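Local coordinates for uncharacterized protein (Cricetid herpesvirus 2, PDB 4ZKQ) that binds chemokines as a decoy receptor encoded by a rodent gammaherpesvirus, and so probably keeps them from host receptors, at residues I217-C223 with T387-E393; P97-V102 with D156-C160. All blocks are in the same frame, centred on the assembly; numbering follows the deposited sequence.

Contact 1 (I217-C223 with T387-E393); sequences IYHRLYC and TYSEGRE
Tyr222 (chi1 m) spreads its ring beneath the guanidinium of Arg392, which lies flat on one face of it: planes at 18°, Arg392 CZ 4.0 Å from the ring centroid, a stacked cation-pi pair. Strands 217-223 and 388-393 run parallel, axes 4.5 Å apart at 18°, with Tyr218 opposite Tyr388 and Tyr222 opposite Arg392. Six backbone hydrogen bonds zigzag between them in the parallel pattern, from Tyr218 N to Thr387 O (2.9 Å) to Glu393 N to Tyr222 O (2.8 Å). On the face bearing the tyrosines, Arg392 NH2 meets Glu390 OE1 at 2.9 Å, while Arg220 NH2 stays 3.8 Å from Glu390 OE2, a long pair bridged by water 3; Thr297 also binds Glu390 OE2. Tyr218 CB sits over the Tyr388 ring as a CH-pi contact. On the other face, Leu221 covers Gly391. Segment 217-223 lies within its mixed sheet between strand 226-231, antiparallel to it, and strand 388-395, parallel to it; the latter's other edge pairs with 378-384.

Contact 2 (P97-V102 with D156-C160); sequences PAHVAV and DGHLC
Asp156 (phi/psi -112/-1°, chi1 m) opens the second segment, its CA-to-CB bond aimed at the 97-102 loop; its CB lies 3.3 Å from Val100 CG2, a tight contact. Gly157 begins a single 3-10 turn that runs to Cys160, with Leu159 N hydrogen-bonded to Asp156 O (3.1 Å) and Cys160 N to Gly157 O (3.0 Å). Val102 (chi1 t) places CG2 4.0 Å from Gly157 CA. Leu159 (chi1 m, chi2 t) faces the start of the loop: its CB is 4.1 Å from Pro97 CG, its O 3.4 Å from Pro97 CD, and its CD1 4.5 Å from His99 CE1. Cys160, chi1 m, ends the turn with SG, joined to Cys96 just before Pro97, 4.2 Å from Val100 CG1 and 4.0 Å from Val102 CB. In the irregular loop, Pro97 is extended (-51/160°), the chain turns through Ala98 and His99, closed by a weak hydrogen bond from Val100 N to Pro97 O at 3.4 Å, and extends again so that Val100 and Val102 both point toward the 156-160 segment. The CA atoms of Pro97 and Cys160 are 6.7 Å apart, those of Val100 and Asp156 6.3 Å. This is disulfide-linked packing of two loops beside antiparallel neighbours 85-94 and 161-169; Cys160 and Val102 also touch Trp94. With no hydrogen bond between the segments, cohesion rests on apolar packing around a disulfide.

In the fold
From the N terminus, contact 2 comes first: strand 85-94 runs out into the 97-102 loop, and after strands 108-111 to 147-152 the 156-160 turn returns to it, just before strand 161-169, the neighbour of 85-94 in the seven-stranded sheet. Contact 2 thus closes a 53-residue excursion where these two inner strands end and begin. Contact 1 opens at strand 206-223 and closes 163 residues later, when 388-395 returns beside it; the intervening chain supplies the four-stranded sheet with 290-296 and 360-366 and further strands of contact 1's own sheet. The closures are in series, neither nested nor crossed; the centres of contact 1 and contact 2 lie about 42 Å apart, on opposite sides of the chain's centre.

Contact 1 (I217-C223 with T387-E393)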
ATOM      1  N   ILE A 217      14.435   2.730   3.635  1.00 12.86           N
ATOM      2  CA  ILE A 217      14.602   1.845   2.494  1.00 12.65           C
ATOM      3  C   ILE A 217      15.356   2.643   1.445  1.00 13.38           C
ATOM      4  O   ILE A 217      15.072   3.824   1.234  1.00 16.76           O
ATOM      5  CB  ILE A 217      13.240   1.337   1.957  1.00 15.15           C
ATOM      6  CG1 ILE A 217      13.432   0.285   0.856  1.00 17.15           C
ATOM      7  CG2 ILE A 217      12.394   2.494   1.455  1.00 16.13           C
ATOM      8  CD1 ILE A 217      12.192  -0.556   0.603  1.00 15.52           C
ATOM      9  N   TYR A 218      16.347   2.028   0.819  1.00 15.05           N
ATOM     10  CA  TYR A 218      17.100   2.730  -0.207  1.00 21.55           C
ATOM     11  C   TYR A 218      16.342   2.603  -1.519  1.00 18.98           C
ATOM     12  O   TYR A 218      16.285   1.524  -2.112  1.00 18.04           O
ATOM     13  CB  TYR A 218      18.528   2.195  -0.348  1.00 22.17           C
ATOM     14  CG  TYR A 218      19.413   3.191  -1.067  1.00 46.83           C
ATOM     15  CD1 TYR A 218      19.378   3.308  -2.452  1.00 50.19           C
ATOM     16  CD2 TYR A 218      20.249   4.047  -0.358  1.00 40.75           C
ATOM     17  CE1 TYR A 218      20.168   4.232  -3.116  1.00 46.73           C
ATOM     18  CE2 TYR A 218      21.044   4.975  -1.015  1.00 49.97           C
ATOM     19  CZ  TYR A 218      20.997   5.062  -2.394  1.00 54.02           C
ATOM     20  OH  TYR A 218      21.783   5.979  -3.056  1.00 71.92           O
ATOM     21  N   HIS A 219      15.751   3.711  -1.956  1.00 18.10           N
ATOM     22  CA  HIS A 219      14.896   3.718  -3.134  1.00 16.61           C
ATOM     23  C   HIS A 219      15.573   4.453  -4.273  1.00 20.43           C
ATOM     24  O   HIS A 219      16.296   5.427  -4.060  1.00 19.41           O
ATOM     25  CB  HIS A 219      13.545   4.360  -2.814  1.00 21.56           C
ATOM     26  CG  HIS A 219      13.652   5.755  -2.284  1.00 28.41           C
ATOM     27  ND1 HIS A 219      13.567   6.869  -3.092  1.00 27.77           N
ATOM     28  CD2 HIS A 219      13.856   6.219  -1.027  1.00 22.71           C
ATOM     29  CE1 HIS A 219      13.703   7.955  -2.359  1.00 26.34           C
ATOM     30  NE2 HIS A 219      13.880   7.591  -1.100  1.00 29.23           N
ATOM     31  N   ARG A 220      15.352   3.949  -5.479  1.00 15.49           N
ATOM     32  CA  ARG A 220      15.801   4.596  -6.702  1.00 22.23           C
ATOM     33  C   ARG A 220      14.689   4.511  -7.728  1.00 22.45           C
ATOM     34  O   ARG A 220      13.960   3.514  -7.789  1.00 19.85           O
ATOM     35  CB  ARG A 220      17.082   3.946  -7.227  1.00 22.19           C
ATOM     36  CG  ARG A 220      18.309   4.371  -6.455  1.00 25.68           C
ATOM     37  CD  ARG A 220      19.557   3.651  -6.905  1.00 34.28           C
ATOM     38  NE  ARG A 220      19.581   2.261  -6.465  1.00 46.04           N
ATOM     39  CZ  ARG A 220      20.652   1.476  -6.526  1.00 44.42           C
ATOM     40  NH1 ARG A 220      21.798   1.945  -7.005  1.00 56.89           N
ATOM     41  NH2 ARG A 220      20.580   0.222  -6.102  1.00 45.52           N
ATOM     42  N   LEU A 221      14.546   5.573  -8.511  1.00 17.00           N
ATOM     43  CA  LEU A 221      13.543   5.629  -9.559  1.00 17.27           C
ATOM     44  C   LEU A 221      14.224   5.925 -10.881  1.00 22.63           C
ATOM     45  O   LEU A 221      15.032   6.852 -10.976  1.00 21.79           O
ATOM     46  CB  LEU A 221      12.490   6.692  -9.250  1.00 20.08           C
ATOM     47  CG  LEU A 221      11.419   6.883 -10.323  1.00 23.79           C
ATOM     48  CD1 LEU A 221      10.636   5.597 -10.568  1.00 27.43           C
ATOM     49  CD2 LEU A 221      10.485   8.012  -9.932  1.00 27.02           C
ATOM     50  N   TYR A 222      13.900   5.121 -11.885  1.00 21.57           N
ATOM     51  CA  TYR A 222      14.484   5.243 -13.213  1.00 24.42           C
ATOM     52  C   TYR A 222      13.424   5.433 -14.283  1.00 23.70           C
ATOM     53  O   TYR A 222      12.272   5.037 -14.114  1.00 22.75           O
ATOM     54  CB  TYR A 222      15.281   3.997 -13.583  1.00 22.26           C
ATOM     55  CG  TYR A 222      16.379   3.586 -12.638  1.00 24.09           C
ATOM     56  CD1 TYR A 222      16.092   2.912 -11.458  1.00 26.31           C
ATOM     57  CD2 TYR A 222      17.711   3.818 -12.955  1.00 27.29           C
ATOM     58  CE1 TYR A 222      17.102   2.512 -10.604  1.00 27.71           C
ATOM     59  CE2 TYR A 222      18.724   3.422 -12.111  1.00 28.53           C
ATOM     60  CZ  TYR A 222      18.415   2.767 -10.939  1.00 33.33           C
ATOM     61  OH  TYR A 222      19.427   2.375 -10.096  1.00 36.64           O
ATOM     62  N   CYS A 223      13.834   6.025 -15.398  1.00 23.61           N
ATOM     63  CA  CYS A 223      13.072   5.942 -16.634  1.00 25.57           C
ATOM     64  C   CYS A 223      14.002   5.230 -17.595  1.00 30.47           C
ATOM     65  O   CYS A 223      15.026   5.775 -18.012  1.00 34.07           O
ATOM     66  CB  CYS A 223      12.637   7.320 -17.151  1.00 27.72           C
ATOM     67  SG  CYS A 223      13.975   8.516 -17.339  1.00 25.30           S
ATOM     68  N   THR A 387      15.226  -3.919   2.143  1.00 14.19           N
ATOM     69  CA  THR A 387      16.095  -2.766   2.372  1.00 16.60           C
ATOM     70  C   THR A 387      16.347  -1.900   1.131  1.00 14.43           C
ATOM     71  O   THR A 387      16.889  -0.798   1.249  1.00 16.38           O
ATOM     72  CB  THR A 387      17.456  -3.222   2.911  1.00 19.98           C
ATOM     73  OG1 THR A 387      18.043  -4.146   1.988  1.00 17.90           O
ATOM     74  CG2 THR A 387      17.296  -3.894   4.265  1.00 21.11           C
ATOM     75  N   TYR A 388      15.948  -2.397  -0.040  1.00 14.71           N
ATOM     76  CA  TYR A 388      16.113  -1.682  -1.316  1.00 15.79           C
ATOM     77  C   TYR A 388      14.863  -1.770  -2.174  1.00 16.24           C
ATOM     78  O   TYR A 388      14.194  -2.805  -2.199  1.00 15.69           O
ATOM     79  CB  TYR A 388      17.274  -2.249  -2.133  1.00 21.53           C
ATOM     80  CG  TYR A 388      18.658  -1.920  -1.647  1.00 27.46           C
ATOM     81  CD1 TYR A 388      19.206  -2.579  -0.559  1.00 36.33           C
ATOM     82  CD2 TYR A 388      19.438  -0.980  -2.308  1.00 36.33           C
ATOM     83  CE1 TYR A 388      20.485  -2.299  -0.125  1.00 41.20           C
ATOM     84  CE2 TYR A 388      20.717  -0.692  -1.885  1.00 42.81           C
ATOM     85  CZ  TYR A 388      21.237  -1.353  -0.791  1.00 47.07           C
ATOM     86  OH  TYR A 388      22.510  -1.066  -0.365  1.00 52.19           O
ATOM     87  N   SER A 389      14.570  -0.691  -2.899  1.00 14.95           N
ATOM     88  CA  SER A 389      13.531  -0.713  -3.915  1.00 17.38           C
ATOM     89  C   SER A 389      13.990   0.033  -5.154  1.00 19.93           C
ATOM     90  O   SER A 389      14.669   1.058  -5.065  1.00 18.22           O
ATOM     91  CB  SER A 389      12.226  -0.105  -3.398  1.00 15.43           C
ATOM     92  OG  SER A 389      12.394   1.258  -3.066  1.00 26.00           O
ATOM     93  N   GLU A 390      13.628  -0.521  -6.306  1.00 16.41           N
ATOM     94  CA  GLU A 390      13.924   0.064  -7.612  1.00 18.19           C
ATOM     95  C   GLU A 390      12.634   0.199  -8.385  1.00 19.14           C
ATOM     96  O   GLU A 390      11.969  -0.801  -8.644  1.00 17.48           O
ATOM     97  CB  GLU A 390      14.893  -0.807  -8.417  1.00 25.64           C
ATOM     98  CG  GLU A 390      16.333  -0.742  -7.985  1.00 35.91           C
ATOM     99  CD  GLU A 390      17.205  -1.704  -8.771  1.00 37.27           C
ATOM    100  OE1 GLU A 390      16.731  -2.232  -9.800  1.00 31.10           O
ATOM    101  OE2 GLU A 390      18.358  -1.936  -8.361  1.00 45.58           O
ATOM    102  N   GLY A 391      12.283   1.429  -8.746  1.00 13.11           N
ATOM    103  CA  GLY A 391      11.161   1.677  -9.631  1.00 16.86           C
ATOM    104  C   GLY A 391      11.663   2.073 -11.006  1.00 21.97           C
ATOM    105  O   GLY A 391      12.676   2.767 -11.131  1.00 18.52           O
ATOM    106  N   ARG A 392      10.963   1.611 -12.035  1.00 18.94           N
ATOM    107  CA  ARG A 392      11.338   1.891 -13.414  1.00 19.20           C
ATOM    108  C   ARG A 392      10.108   2.211 -14.240  1.00 18.49           C
ATOM    109  O   ARG A 392       9.197   1.392 -14.357  1.00 16.83           O
ATOM    110  CB  ARG A 392      12.092   0.706 -14.018  1.00 22.21           C
ATOM    111  CG  ARG A 392      13.399   0.442 -13.312  1.00 26.38           C
ATOM    112  CD  ARG A 392      14.202  -0.669 -13.945  1.00 24.22           C
ATOM    113  NE  ARG A 392      15.319  -1.053 -13.083  1.00 26.84           N
ATOM    114  CZ  ARG A 392      16.545  -0.542 -13.151  1.00 29.70           C
ATOM    115  NH1 ARG A 392      16.848   0.388 -14.051  1.00 33.55           N
ATOM    116  NH2 ARG A 392      17.477  -0.968 -12.311  1.00 29.20           N
ATOM    117  N   GLU A 393      10.081   3.420 -14.788  1.00 15.11           N
ATOM    118  CA  GLU A 393       8.999   3.852 -15.657  1.00 15.10           C
ATOM    119  C   GLU A 393       9.380   3.580 -17.101  1.00 19.29           C
ATOM    120  O   GLU A 393      10.535   3.775 -17.494  1.00 17.94           O
ATOM    121  CB  GLU A 393       8.694   5.342 -15.449  1.00 19.45           C
ATOM    122  CG  GLU A 393       8.128   5.666 -14.073  1.00 20.14           C
ATOM    123  CD  GLU A 393       7.841   7.143 -13.865  1.00 33.21           C
ATOM    124  OE1 GLU A 393       7.710   7.887 -14.862  1.00 27.08           O
ATOM    125  OE2 GLU A 393       7.747   7.560 -12.693  1.00 31.16           O
TER
HETATM  126  O   HOH W   1      17.580   0.872  -4.830  1.00 27.58           O
HETATM  127  O   HOH W   2      11.808   2.771  -5.339  1.00 31.49           O
HETATM  128  O   HOH W   3      18.537  -1.511  -5.664  1.00 35.12           O
HETATM  129  O   HOH W   4      20.590  -0.208 -12.054  1.00 47.83           O

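Contact 2 (P97-V102 with D156-C160)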
ATOM      1  N   PRO A  97      -7.336  -2.824  29.069  1.00 37.41           N
ATOM      2  CA  PRO A  97      -6.859  -2.996  30.447  1.00 57.06           C
ATOM      3  C   PRO A  97      -8.008  -3.118  31.450  1.00 58.82           C
ATOM      4  O   PRO A  97      -9.134  -2.709  31.157  1.00 62.38           O
ATOM      5  CB  PRO A  97      -6.050  -1.722  30.697  1.00 46.10           C
ATOM      6  CG  PRO A  97      -5.560  -1.314  29.355  1.00 46.88           C
ATOM      7  CD  PRO A  97      -6.560  -1.803  28.339  1.00 41.91           C
ATOM      8  N   ALA A  98      -7.724  -3.676  32.623  1.00 69.43           N
ATOM      9  CA  ALA A  98      -8.758  -3.902  33.628  1.00 62.62           C
ATOM     10  C   ALA A  98      -9.398  -2.592  34.080  1.00 58.24           C
ATOM     11  O   ALA A  98     -10.608  -2.525  34.295  1.00 63.04           O
ATOM     12  CB  ALA A  98      -8.178  -4.644  34.822  1.00 59.76           C
ATOM     13  N   HIS A  99      -8.584  -1.549  34.202  1.00 57.79           N
ATOM     14  CA  HIS A  99      -9.033  -0.289  34.787  1.00 65.67           C
ATOM     15  C   HIS A  99      -9.804   0.603  33.812  1.00 62.10           C
ATOM     16  O   HIS A  99     -10.451   1.564  34.231  1.00 57.17           O
ATOM     17  CB  HIS A  99      -7.833   0.478  35.343  1.00 71.54           C
ATOM     18  CG  HIS A  99      -6.898   0.998  34.285  1.00 63.40           C
ATOM     19  ND1 HIS A  99      -7.027   2.245  33.738  1.00 68.18           N
ATOM     20  CD2 HIS A  99      -5.825   0.415  33.695  1.00 57.24           C
ATOM     21  CE1 HIS A  99      -6.059   2.427  32.837  1.00 58.68           C
ATOM     22  NE2 HIS A  99      -5.330   1.340  32.798  1.00 62.86           N
ATOM     23  N   VAL A 100      -9.738   0.292  32.521  1.00 58.50           N
ATOM     24  CA  VAL A 100     -10.417   1.108  31.520  1.00 61.09           C
ATOM     25  C   VAL A 100     -11.767   0.483  31.173  1.00 70.64           C
ATOM     26  O   VAL A 100     -11.876  -0.732  30.976  1.00 55.53           O
ATOM     27  CB  VAL A 100      -9.554   1.289  30.247  1.00 59.63           C
ATOM     28  CG1 VAL A 100      -9.179  -0.041  29.656  1.00 61.15           C
ATOM     29  CG2 VAL A 100     -10.281   2.139  29.218  1.00 59.58           C
ATOM     30  N   ALA A 101     -12.793   1.330  31.117  1.00 59.39           N
ATOM     31  CA  ALA A 101     -14.168   0.891  30.901  1.00 55.25           C
ATOM     32  C   ALA A 101     -14.678   1.343  29.540  1.00 54.33           C
ATOM     33  O   ALA A 101     -15.427   2.315  29.438  1.00 54.00           O
ATOM     34  CB  ALA A 101     -15.071   1.426  31.999  1.00 59.43           C
ATOM     35  N   VAL A 102     -14.263   0.632  28.499  1.00 51.91           N
ATOM     36  CA  VAL A 102     -14.685   0.939  27.141  1.00 44.76           C
ATOM     37  C   VAL A 102     -15.288  -0.314  26.536  1.00 33.17           C
ATOM     38  O   VAL A 102     -14.722  -1.403  26.641  1.00 38.52           O
ATOM     39  CB  VAL A 102     -13.512   1.453  26.278  1.00 45.40           C
ATOM     40  CG1 VAL A 102     -13.951   1.675  24.838  1.00 37.13           C
ATOM     41  CG2 VAL A 102     -12.967   2.746  26.855  1.00 40.00           C
ATOM     42  N   ASP A 156      -8.745   6.830  27.545  1.00 29.77           N
ATOM     43  CA  ASP A 156      -8.147   5.501  27.675  1.00 31.94           C
ATOM     44  C   ASP A 156      -8.578   4.533  26.569  1.00 38.52           C
ATOM     45  O   ASP A 156      -8.144   3.381  26.552  1.00 30.64           O
ATOM     46  CB  ASP A 156      -8.504   4.900  29.038  1.00 42.72           C
ATOM     47  CG  ASP A 156      -7.879   5.658  30.194  1.00 57.93           C
ATOM     48  OD1 ASP A 156      -6.702   6.064  30.077  1.00 58.55           O
ATOM     49  OD2 ASP A 156      -8.565   5.850  31.219  1.00 72.61           O
ATOM     50  N   GLY A 157      -9.433   4.998  25.662  1.00 31.44           N
ATOM     51  CA  GLY A 157      -9.936   4.158  24.587  1.00 39.94           C
ATOM     52  C   GLY A 157      -8.839   3.538  23.737  1.00 26.32           C
ATOM     53  O   GLY A 157      -8.888   2.350  23.416  1.00 23.66           O
ATOM     54  N   HIS A 158      -7.843   4.341  23.378  1.00 25.53           N
ATOM     55  CA  HIS A 158      -6.738   3.871  22.549  1.00 34.38           C
ATOM     56  C   HIS A 158      -6.017   2.663  23.147  1.00 33.89           C
ATOM     57  O   HIS A 158      -5.420   1.864  22.422  1.00 28.46           O
ATOM     58  CB  HIS A 158      -5.737   5.000  22.325  1.00 33.46           C
ATOM     59  CG  HIS A 158      -4.944   5.352  23.545  1.00 37.31           C
ATOM     60  ND1 HIS A 158      -5.462   6.111  24.574  1.00 42.76           N
ATOM     61  CD2 HIS A 158      -3.676   5.048  23.900  1.00 43.85           C
ATOM     62  CE1 HIS A 158      -4.542   6.256  25.513  1.00 41.61           C
ATOM     63  NE2 HIS A 158      -3.450   5.623  25.130  1.00 47.52           N
ATOM     64  N   LEU A 159      -6.078   2.523  24.468  1.00 31.18           N
ATOM     65  CA  LEU A 159      -5.372   1.443  25.152  1.00 30.41           C
ATOM     66  C   LEU A 159      -5.998   0.076  24.906  1.00 28.10           C
ATOM     67  O   LEU A 159      -5.408  -0.942  25.253  1.00 26.39           O
ATOM     68  CB  LEU A 159      -5.321   1.703  26.661  1.00 31.88           C
ATOM     69  CG  LEU A 159      -4.571   2.951  27.125  1.00 36.67           C
ATOM     70  CD1 LEU A 159      -4.721   3.115  28.625  1.00 41.04           C
ATOM     71  CD2 LEU A 159      -3.101   2.877  26.747  1.00 37.85           C
ATOM     72  N   CYS A 160      -7.193   0.048  24.322  1.00 24.70           N
ATOM     73  CA  CYS A 160      -7.864  -1.222  24.045  1.00 24.09           C
ATOM     74  C   CYS A 160      -7.424  -1.830  22.704  1.00 21.18           C
ATOM     75  O   CYS A 160      -7.658  -3.010  22.448  1.00 23.69           O
ATOM     76  CB  CYS A 160      -9.383  -1.032  24.057  1.00 29.82           C
ATOM     77  SG  CYS A 160     -10.040  -0.312  25.601  1.00 30.77           S
TER